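Local atomic coordinates of leucine aminopeptidase (Fimbriiglobus ruber, PDB entry 7D1B), a protein that probably converts N-terminal glutaminyl residues of peptides to pyroglutamate, as a zinc-binding glutaminyl cyclase of the M28 peptidase family. Residues 59-62 / 63-66; 216-219 / 220-224; 261-265 / 266-270; 288-292 / 293-297; 316-320 / 321-325. All blocks are in the same frame, centred on the assembly; numbering follows the deposited sequence. Where two conformers were deposited one is given.

Interaction 1 of 5, residues 59-62 / 63-66; sequences QQLC and DIGP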
# COMPACT_ATOMS: atom_id res chain seq x y z
N GLN A 59 13.84 2.97 6.59
CA GLN A 59 14.51 3.72 7.64
C GLN A 59 14.40 5.22 7.40
O GLN A 59 14.19 5.99 8.35
CB GLN A 59 15.98 3.30 7.71
CG GLN A 59 16.73 3.93 8.87
CD GLN A 59 16.30 3.33 10.20
OE1 GLN A 59 16.40 2.12 10.39
NE2 GLN A 59 15.80 4.17 11.10
N GLN A 60 14.55 5.66 6.16
CA GLN A 60 14.48 7.08 5.86
C GLN A 60 13.12 7.66 6.20
O GLN A 60 13.00 8.73 6.83
CB GLN A 60 14.79 7.30 4.37
CG GLN A 60 14.69 8.74 3.95
CD GLN A 60 14.96 8.97 2.47
OE1 GLN A 60 15.26 8.04 1.72
NE2 GLN A 60 14.85 10.23 2.05
N LEU A 61 12.05 6.95 5.79
CA LEU A 61 10.71 7.43 6.09
C LEU A 61 10.45 7.42 7.59
O LEU A 61 9.90 8.39 8.14
CB LEU A 61 9.66 6.61 5.33
CG LEU A 61 9.72 6.75 3.80
CD1 LEU A 61 8.72 5.82 3.16
CD2 LEU A 61 9.45 8.19 3.37
N CYS A 62 10.88 6.37 8.29
CA CYS A 62 10.70 6.35 9.74
C CYS A 62 11.52 7.44 10.43
O CYS A 62 11.09 7.96 11.46
CB CYS A 62 11.03 4.98 10.32
SG CYS A 62 9.84 3.70 9.89
N ASP A 63 12.67 7.81 9.87
CA ASP A 63 13.52 8.84 10.45
C ASP A 63 12.90 10.22 10.35
O ASP A 63 13.37 11.14 11.02
CB ASP A 63 14.90 8.82 9.79
CG ASP A 63 15.78 7.69 10.28
OD1 ASP A 63 15.43 7.01 11.26
OD2 ASP A 63 16.84 7.47 9.67
N ILE A 64 11.88 10.40 9.51
CA ILE A 64 11.09 11.64 9.59
C ILE A 64 10.45 11.82 10.96
O ILE A 64 10.21 12.96 11.39
CB ILE A 64 10.05 11.67 8.46
CG1 ILE A 64 10.78 11.73 7.13
CG2 ILE A 64 9.04 12.83 8.62
CD1 ILE A 64 9.89 11.50 5.94
N GLY A 65 10.18 10.73 11.66
CA GLY A 65 9.31 10.75 12.81
C GLY A 65 7.91 10.38 12.34
O GLY A 65 7.69 10.08 11.16
N PRO A 66 6.94 10.40 13.25
CA PRO A 66 5.56 10.09 12.85
C PRO A 66 5.09 10.95 11.68
O PRO A 66 5.48 12.12 11.54
CB PRO A 66 4.76 10.39 14.13
CG PRO A 66 5.74 10.08 15.24
CD PRO A 66 7.08 10.59 14.70
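Q59 carries CG anti to its own N (chi1 -174°) and then bends at chi2 (71°), which lays its amide across the carboxylate of D63, one helical turn ahead. With CG beside its own N, the D63 carboxylate comes back alongside O of Q59 and within reach of NE2. NE2 of Q59 donates to OD1 of D63 at 2.9 Å; the acceptor lies close to the amide plane, whereas the amide nitrogen reaches OD1 from above the carboxylate plane. The two flat groups are accordingly not coplanar but 41° apart. On the same pair of residues, N of D63 gives a bond to O of Q59 at 2.8 Å, the last strong i to i+4 backbone bond of this stretch.

Beyond it the winding tightens. N of I64 bonds to O of L61 at 3.1 Å and only weakly to O of Q60 at 3.4 Å. G65 follows the shorter spacing, its N bonding to O of C62 at 2.9 Å. Apolar contact is light here: CD2 of L61 approaches CD1 of I64 to 4.2 Å, and both side chains also meet Q77 of helix 72-87. L61 and C62 further pack on T157 of helix 153-167, and C62 is about 9 Å, side chain to side chain, from the zinc ligand D155. A change from i+4 to i+3 bonds, followed by a glycine of positive phi at G65, is a familiar way to end an alpha-helix, in this case helix 51-63, whose end lies near but not at the zinc site.

Interaction 2 of 5, residues 216-219 / 220-224; sequences TKAK and AGLPY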
# COMPACT_ATOMS: atom_id res chain seq x y z
N THR A 216 -15.12 6.98 -9.44
CA THR A 216 -16.52 6.75 -9.82
C THR A 216 -17.13 7.98 -10.49
O THR A 216 -17.82 7.87 -11.51
CB THR A 216 -17.33 6.34 -8.58
OG1 THR A 216 -16.81 5.09 -8.11
CG2 THR A 216 -18.81 6.18 -8.91
N LYS A 217 -16.84 9.17 -9.95
CA LYS A 217 -17.41 10.40 -10.52
C LYS A 217 -16.82 10.69 -11.90
O LYS A 217 -17.54 11.14 -12.80
CB LYS A 217 -17.15 11.56 -9.56
CG LYS A 217 -18.01 11.52 -8.33
CD LYS A 217 -17.65 12.64 -7.37
CE LYS A 217 -18.90 13.23 -6.75
NZ LYS A 217 -19.86 12.16 -6.37
N ALA A 218 -15.53 10.44 -12.09
CA ALA A 218 -14.84 10.83 -13.31
C ALA A 218 -14.89 9.79 -14.42
O ALA A 218 -14.65 10.15 -15.58
CB ALA A 218 -13.36 11.12 -13.00
N LYS A 219 -15.23 8.54 -14.10
CA LYS A 219 -14.95 7.40 -14.97
C LYS A 219 -15.49 7.58 -16.38
O LYS A 219 -14.80 7.28 -17.36
CB LYS A 219 -15.55 6.16 -14.31
CG LYS A 219 -15.26 4.84 -14.98
CD LYS A 219 -15.82 3.69 -14.15
CE LYS A 219 -17.17 4.06 -13.54
NZ LYS A 219 -17.79 2.92 -12.80
N ALA A 220 -16.74 8.03 -16.52
CA ALA A 220 -17.35 8.11 -17.85
C ALA A 220 -16.58 9.03 -18.78
O ALA A 220 -16.65 8.88 -20.01
CB ALA A 220 -18.82 8.54 -17.75
N GLY A 221 -15.85 10.00 -18.23
CA GLY A 221 -15.06 10.93 -19.00
C GLY A 221 -13.59 10.61 -19.10
O GLY A 221 -12.85 11.38 -19.73
N LEU A 222 -13.13 9.50 -18.49
CA LEU A 222 -11.71 9.16 -18.54
C LEU A 222 -11.39 8.34 -19.78
O LEU A 222 -12.21 7.55 -20.25
CB LEU A 222 -11.34 8.33 -17.32
CG LEU A 222 -11.42 9.07 -15.99
CD1 LEU A 222 -11.15 8.11 -14.84
CD2 LEU A 222 -10.43 10.21 -15.97
N PRO A 223 -10.18 8.51 -20.32
CA PRO A 223 -9.74 7.71 -21.48
C PRO A 223 -9.14 6.37 -21.09
O PRO A 223 -8.59 5.68 -21.96
CB PRO A 223 -8.66 8.61 -22.09
CG PRO A 223 -8.03 9.25 -20.88
CD PRO A 223 -9.17 9.51 -19.92
N TYR A 224 -9.21 5.98 -19.82
CA TYR A 224 -8.70 4.70 -19.36
C TYR A 224 -9.69 4.16 -18.33
O TYR A 224 -10.56 4.87 -17.84
CB TYR A 224 -7.31 4.84 -18.72
CG TYR A 224 -7.31 5.73 -17.49
CD1 TYR A 224 -7.63 5.22 -16.22
CD2 TYR A 224 -7.03 7.09 -17.59
CE1 TYR A 224 -7.66 6.05 -15.11
CE2 TYR A 224 -7.06 7.92 -16.49
CZ TYR A 224 -7.36 7.39 -15.26
OH TYR A 224 -7.39 8.22 -14.16
O HOH W 1 -18.62 8.56 -14.35
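Backbone hydrogen bonds do most of the work between A218-K219 and G221-L222. N of G221 donates to O of A218 at 2.9 Å, and N of L222 to O of K219 at 3.0 Å. Both span three residues, as in a 3-10 turn. The second is the straighter at its hydrogen, 163° against 143°, yet its donor stands above the K219 carbonyl plane, while the first is only moderately tilted from the plane of A218.

A water-mediated link takes the place of one helical bond. O of T216 and N of A220, which would pair directly in an ideal alpha-helix, stand 5.1 Å apart. One water bridges them, donating to O of T216 at 3.0 Å and accepting from N of A220 at 2.9 Å. The turn is thus opened on this side without leaving these two groups unmatched.

Apolar packing is modest and belongs to L222. With CG beside its own N (chi1 -67°), the branch point folds back over the preceding turn, 4.1 Å from CB of A218. Beside this apolar touch, CG of L222 also lies against the A218 carbonyl, 3.4 Å from its O. CD1 extends the contact to CA of K219 at 3.9 Å.

P223 lines the pocket of a bound polyether together with P119, D120, R121 and K122. O of L222 is held by NH1 of R225, and the Y224 ring meets Y226 edge-to-face at the start of strand 225-232. The stretch thus turns the chain from helix 206-218 into that strand at the protein surface.

Interaction 3 of 5, residues 261-265 / 266-270; sequences RVAGW and VGAKS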
# COMPACT_ATOMS: atom_id res chain seq x y z
N ARG A 261 -0.02 -17.02 -8.86
CA ARG A 261 0.67 -17.75 -9.92
C ARG A 261 2.05 -17.15 -10.15
O ARG A 261 3.06 -17.87 -10.21
CB ARG A 261 -0.18 -17.72 -11.19
CG ARG A 261 0.37 -18.57 -12.33
CD ARG A 261 -0.49 -18.49 -13.58
NE ARG A 261 -1.85 -18.95 -13.28
CZ ARG A 261 -2.97 -18.23 -13.40
NH1 ARG A 261 -2.94 -17.01 -13.92
NH2 ARG A 261 -4.13 -18.76 -13.01
N VAL A 262 2.12 -15.82 -10.28
CA VAL A 262 3.43 -15.17 -10.43
C VAL A 262 4.33 -15.48 -9.23
O VAL A 262 5.52 -15.77 -9.40
CB VAL A 262 3.26 -13.66 -10.66
CG1 VAL A 262 4.59 -12.94 -10.56
CG2 VAL A 262 2.62 -13.40 -12.01
N ALA A 263 3.78 -15.42 -8.00
CA ALA A 263 4.58 -15.73 -6.83
C ALA A 263 5.18 -17.12 -6.91
O ALA A 263 6.32 -17.34 -6.49
CB ALA A 263 3.75 -15.58 -5.56
N GLY A 264 4.41 -18.09 -7.42
CA GLY A 264 4.95 -19.44 -7.57
C GLY A 264 6.12 -19.47 -8.54
O GLY A 264 7.13 -20.13 -8.29
N TRP A 265 6.00 -18.73 -9.63
CA TRP A 265 7.06 -18.68 -10.63
C TRP A 265 8.30 -17.93 -10.16
O TRP A 265 9.41 -18.27 -10.55
CB TRP A 265 6.50 -18.07 -11.90
CG TRP A 265 5.58 -18.99 -12.65
CD1 TRP A 265 5.61 -20.36 -12.66
CD2 TRP A 265 4.51 -18.61 -13.52
NE1 TRP A 265 4.63 -20.85 -13.50
CE2 TRP A 265 3.95 -19.79 -14.04
CE3 TRP A 265 3.97 -17.38 -13.90
CZ2 TRP A 265 2.89 -19.78 -14.96
CZ3 TRP A 265 2.92 -17.37 -14.81
CH2 TRP A 265 2.39 -18.56 -15.33
N VAL A 266 8.13 -16.87 -9.36
CA VAL A 266 9.33 -16.17 -8.93
C VAL A 266 9.91 -16.71 -7.64
O VAL A 266 11.03 -16.33 -7.29
CB VAL A 266 9.18 -14.64 -8.93
CG1 VAL A 266 8.73 -14.16 -10.31
CG2 VAL A 266 8.21 -14.25 -7.86
N GLY A 267 9.25 -17.65 -6.99
CA GLY A 267 9.78 -18.21 -5.76
C GLY A 267 9.52 -17.36 -4.54
O GLY A 267 10.28 -17.44 -3.56
N ALA A 268 8.46 -16.54 -4.53
CA ALA A 268 8.11 -15.71 -3.38
C ALA A 268 7.30 -16.58 -2.44
O ALA A 268 6.08 -16.72 -2.57
CB ALA A 268 7.34 -14.49 -3.85
N LYS A 269 7.99 -17.21 -1.48
CA LYS A 269 7.38 -18.24 -0.64
C LYS A 269 6.38 -17.68 0.36
O LYS A 269 5.59 -18.45 0.92
CB LYS A 269 8.47 -19.01 0.10
CG LYS A 269 9.50 -19.68 -0.78
CD LYS A 269 8.87 -20.87 -1.49
CE LYS A 269 9.78 -21.54 -2.51
NZ LYS A 269 11.00 -22.09 -1.89
N SER A 270 6.38 -16.37 0.59
CA SER A 270 5.40 -15.80 1.51
C SER A 270 3.97 -15.89 0.99
O SER A 270 3.04 -15.83 1.79
CB SER A 270 5.73 -14.34 1.82
OG SER A 270 5.68 -13.52 0.65
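This is a local helix-end contact, in which the last turn of helix 253-266 meets the residues leading to strand 271-272, and A263 is its main acceptor. O of A263 takes a bond from N of A268 at 3.0 Å, with an angle of 148° at the hydrogen. N of G267 also lies 3.0 Å from O of A263, but at 124° its bond is weak. The same two alanines meet through their methyl groups, CB of A263 standing 4.1 Å from CB of A268. One residue back along the acceptors, O of V262 takes N of V266 at 2.8 Å, nearly along the C=O axis, so the alpha-helical pattern is intact up to that point. The i to i+5 bond of A268, wrapping round G267 with its positive phi of 81°, then turns the chain off the helix, as helices often end at a glycine of positive phi. A268 settles against D325 and V329 of helix 320-336, where V262 also finds I336. W265 looks the other way: CG beside its own N directs the indole back along the helix, leaving O of R261 3.4 Å above one face, offset toward the rim. N of W265 bonds to that same oxygen at 3.1 Å. The indole also makes a cation-pi contact with K41 and touches P42, a loop residue from the N-terminal part of the chain.

Interaction 4 of 5, residues 288-292 / 293-297; sequences IALNE and AGIPA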
# COMPACT_ATOMS: atom_id res chain seq x y z
N ILE A 288 -11.15 -2.05 0.15
CA ILE A 288 -12.61 -2.15 0.14
C ILE A 288 -13.22 -1.09 -0.75
O ILE A 288 -14.07 -1.37 -1.59
CB ILE A 288 -13.15 -2.05 1.58
CG1 ILE A 288 -12.58 -3.16 2.46
CG2 ILE A 288 -14.69 -2.02 1.58
CD1 ILE A 288 -13.02 -4.54 2.08
N ALA A 289 -12.77 0.16 -0.60
CA ALA A 289 -13.36 1.23 -1.40
C ALA A 289 -13.10 1.01 -2.88
O ALA A 289 -13.95 1.32 -3.72
CB ALA A 289 -12.80 2.58 -0.97
N LEU A 290 -11.93 0.45 -3.22
CA LEU A 290 -11.60 0.18 -4.62
C LEU A 290 -12.52 -0.89 -5.19
O LEU A 290 -13.11 -0.70 -6.27
CB LEU A 290 -10.12 -0.23 -4.75
CG LEU A 290 -9.10 0.77 -4.21
CD1 LEU A 290 -7.70 0.22 -4.40
CD2 LEU A 290 -9.23 2.10 -4.91
N ASN A 291 -12.70 -2.00 -4.47
CA ASN A 291 -13.64 -3.03 -4.93
C ASN A 291 -15.04 -2.46 -5.09
O ASN A 291 -15.74 -2.78 -6.07
CB ASN A 291 -13.65 -4.21 -3.95
CG ASN A 291 -12.48 -5.15 -4.17
OD1 ASN A 291 -12.35 -5.77 -5.23
ND2 ASN A 291 -11.63 -5.29 -3.15
N GLU A 292 -15.48 -1.61 -4.15
CA GLU A 292 -16.82 -1.06 -4.22
C GLU A 292 -16.98 -0.15 -5.43
O GLU A 292 -18.11 0.03 -5.92
CB GLU A 292 -17.17 -0.37 -2.91
CG GLU A 292 -17.38 -1.41 -1.80
CD GLU A 292 -17.72 -0.84 -0.44
OE1 GLU A 292 -17.63 0.39 -0.27
OE2 GLU A 292 -18.06 -1.63 0.46
N ALA A 293 -15.89 0.44 -5.92
CA ALA A 293 -15.90 1.24 -7.14
C ALA A 293 -15.73 0.40 -8.39
O ALA A 293 -15.58 0.96 -9.48
CB ALA A 293 -14.83 2.33 -7.07
N GLY A 294 -15.77 -0.92 -8.27
CA GLY A 294 -15.64 -1.77 -9.43
C GLY A 294 -14.23 -2.04 -9.89
O GLY A 294 -14.04 -2.52 -11.01
N ILE A 295 -13.23 -1.74 -9.07
CA ILE A 295 -11.84 -2.05 -9.38
C ILE A 295 -11.48 -3.31 -8.60
O ILE A 295 -11.38 -3.25 -7.36
CB ILE A 295 -10.89 -0.90 -9.00
CG1 ILE A 295 -11.33 0.43 -9.63
CG2 ILE A 295 -9.45 -1.28 -9.35
CD1 ILE A 295 -10.59 1.63 -9.05
N PRO A 296 -11.26 -4.46 -9.25
CA PRO A 296 -10.83 -5.64 -8.50
C PRO A 296 -9.57 -5.31 -7.71
O PRO A 296 -8.60 -4.81 -8.28
CB PRO A 296 -10.57 -6.68 -9.59
CG PRO A 296 -11.37 -6.21 -10.79
CD PRO A 296 -11.34 -4.71 -10.71
N ALA A 297 -9.60 -5.56 -6.40
CA ALA A 297 -8.52 -5.09 -5.54
C ALA A 297 -8.21 -6.13 -4.47
O ALA A 297 -9.09 -6.60 -3.74
CB ALA A 297 -8.86 -3.74 -4.89
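The side-chain amide of N291 pairs with both polar backbone atoms of A297, an unusual link from within a helix to the first residue of the following strand. OD1 accepts from N of A297 at 3.0 Å, the donor standing above the carbonyl plane, and ND2 donates to O of A297 at 2.9 Å. The latter bond is the straighter, 161° against 141°, with its acceptor near the amide plane. CG beside the backbone N (chi1 -81°) swings the amide round to the returning chain. In the same residue, CA makes a C-H...O contact with O of I295.

The same turn holds a Schellman motif that ends the helix, with G294, of positive phi, as C-prime. N of I295 bonds to O of L290 at 3.0 Å, and N of G294 to O of N291 at 2.9 Å. The apolar side of the motif is L290 against I295, CB to CB 4.4 Å, extended by CB of A297 at 3.7 Å from CB of L290. These side chains face A229 of strand 225-232, the neighbour of strand 297-300 in the sheet.

ND2 of N291 has a further, weak bond to O of H287. Since one end of the amide meets an N-H and the other carbonyl oxygens, the donor and acceptor pattern fixes which way round it lies, and the paired bonds tie A297 to the last turn of the helix.

Interaction 5 of 5, residues 316-320 / 321-325; sequences DKISG and KQMVD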
# COMPACT_ATOMS: atom_id res chain seq x y z
N ASP A 316 13.92 -2.43 11.92
CA ASP A 316 14.62 -3.70 12.07
C ASP A 316 13.70 -4.91 11.91
O ASP A 316 14.20 -6.04 11.82
CB ASP A 316 15.26 -3.77 13.45
CG ASP A 316 14.26 -3.53 14.54
OD1 ASP A 316 13.92 -2.35 14.77
OD2 ASP A 316 13.76 -4.51 15.11
N LYS A 317 12.39 -4.71 11.84
CA LYS A 317 11.47 -5.82 11.58
C LYS A 317 11.29 -6.09 10.10
O LYS A 317 10.63 -7.07 9.74
CB LYS A 317 10.10 -5.54 12.20
CG LYS A 317 10.14 -5.19 13.69
CD LYS A 317 10.84 -6.26 14.53
CE LYS A 317 10.76 -5.96 16.03
NZ LYS A 317 11.34 -4.64 16.36
N ILE A 318 11.82 -5.25 9.24
CA ILE A 318 11.61 -5.38 7.80
C ILE A 318 12.67 -6.30 7.21
O ILE A 318 13.86 -6.16 7.51
CB ILE A 318 11.66 -4.01 7.12
CG1 ILE A 318 10.66 -3.04 7.77
CG2 ILE A 318 11.44 -4.15 5.62
CD1 ILE A 318 9.22 -3.55 7.77
N SER A 319 12.25 -7.23 6.36
CA SER A 319 13.17 -8.07 5.60
C SER A 319 13.32 -7.52 4.18
O SER A 319 12.34 -7.45 3.43
CB SER A 319 12.62 -9.49 5.56
OG SER A 319 13.24 -10.21 4.50
N GLY A 320 14.55 -7.17 3.80
CA GLY A 320 14.77 -6.73 2.43
C GLY A 320 14.44 -7.80 1.40
O GLY A 320 13.91 -7.50 0.33
N LYS A 321 14.74 -9.07 1.72
CA LYS A 321 14.41 -10.15 0.81
C LYS A 321 12.90 -10.26 0.62
O LYS A 321 12.41 -10.48 -0.49
CB LYS A 321 14.98 -11.47 1.31
CG LYS A 321 14.31 -12.72 0.68
CD LYS A 321 14.76 -13.15 -0.71
CE LYS A 321 14.02 -14.43 -1.09
NZ LYS A 321 13.94 -14.61 -2.55
N GLN A 322 12.14 -10.10 1.70
CA GLN A 322 10.69 -10.13 1.60
C GLN A 322 10.18 -8.98 0.73
O GLN A 322 9.29 -9.16 -0.11
CB GLN A 322 10.08 -10.08 3.00
CG GLN A 322 8.56 -10.04 3.05
CD GLN A 322 7.89 -11.26 2.42
OE1 GLN A 322 8.49 -12.33 2.27
NE2 GLN A 322 6.62 -11.10 2.06
N MET A 323 10.77 -7.78 0.89
CA MET A 323 10.39 -6.66 0.05
C MET A 323 10.66 -6.95 -1.41
O MET A 323 9.83 -6.66 -2.28
CB MET A 323 11.14 -5.40 0.49
CG MET A 323 10.75 -4.94 1.86
SD MET A 323 11.31 -3.33 2.35
CE MET A 323 10.40 -2.21 1.29
N VAL A 324 11.84 -7.51 -1.72
CA VAL A 324 12.20 -7.82 -3.10
C VAL A 324 11.25 -8.85 -3.69
O VAL A 324 10.82 -8.73 -4.85
CB VAL A 324 13.68 -8.28 -3.17
CG1 VAL A 324 13.97 -8.98 -4.50
CG2 VAL A 324 14.63 -7.10 -2.94
N ASP A 325 10.91 -9.89 -2.91
CA ASP A 325 9.99 -10.90 -3.40
C ASP A 325 8.65 -10.27 -3.78
O ASP A 325 8.10 -10.54 -4.86
CB ASP A 325 9.74 -11.96 -2.33
CG ASP A 325 10.80 -13.02 -2.24
OD1 ASP A 325 11.77 -13.03 -3.02
OD2 ASP A 325 10.65 -13.86 -1.34
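The bond from N of V324 to O of G320, 2.9 Å long, continues the i to i+4 pattern of helix 320-336, which begins with N of M323 donating to O of S319 at 3.0 Å. S319 is the N-cap. Its OG lies anti to the backbone N (chi1 161°), pointing forward to the first turn, and accepts from N of Q322 at 3.0 Å with an angle of 164° at the hydrogen. The CB of Q322 packs against that same OG at 3.5 Å.

I318, just before the cap, and M323 occupy the positions of a hydrophobic staple. CG2 of I318 approaches SD of M323, but M323 has two conformers, so the detail of that touch is doubtful. I318 also packs on V55 and V58 of helix 51-63 and on N154 of helix 153-167. The Q322 amide leads away from the cap, NE2 donating to O of F235 and to OG of S270.

Chemically, OG of S319 supplies an acceptor for N of Q322, in the first turn where N-H groups lack a preceding helical carbonyl; the carbonyls of S319 and G320 take the next two in the ordinary way. The hydroxyl oxygen's partial negative charge would be expected to sit well against the positive end of the helix.

In the fold
All five contacts are local and follow one another in series; none nests within or crosses another. Interaction 1 ends helix 51-63 before the loop to helix 72-87. Interaction 2, about 36 Å away between centres on the opposite side of the chain's centre, turns helix 206-218 into strand 225-232. Interaction 3 closes helix 253-266, interaction 4 leads helix 287-292 into edge strand 297-300, and interaction 5 opens helix 320-336. Two pairs touch. T216 of interaction 2 packs on A293 of interaction 4, on the same side of the chain's centre. S270 of interaction 3 meets Q322 of interaction 5, and A268 lies against D325, joining the loop after helix 253-266 to helix 320-336.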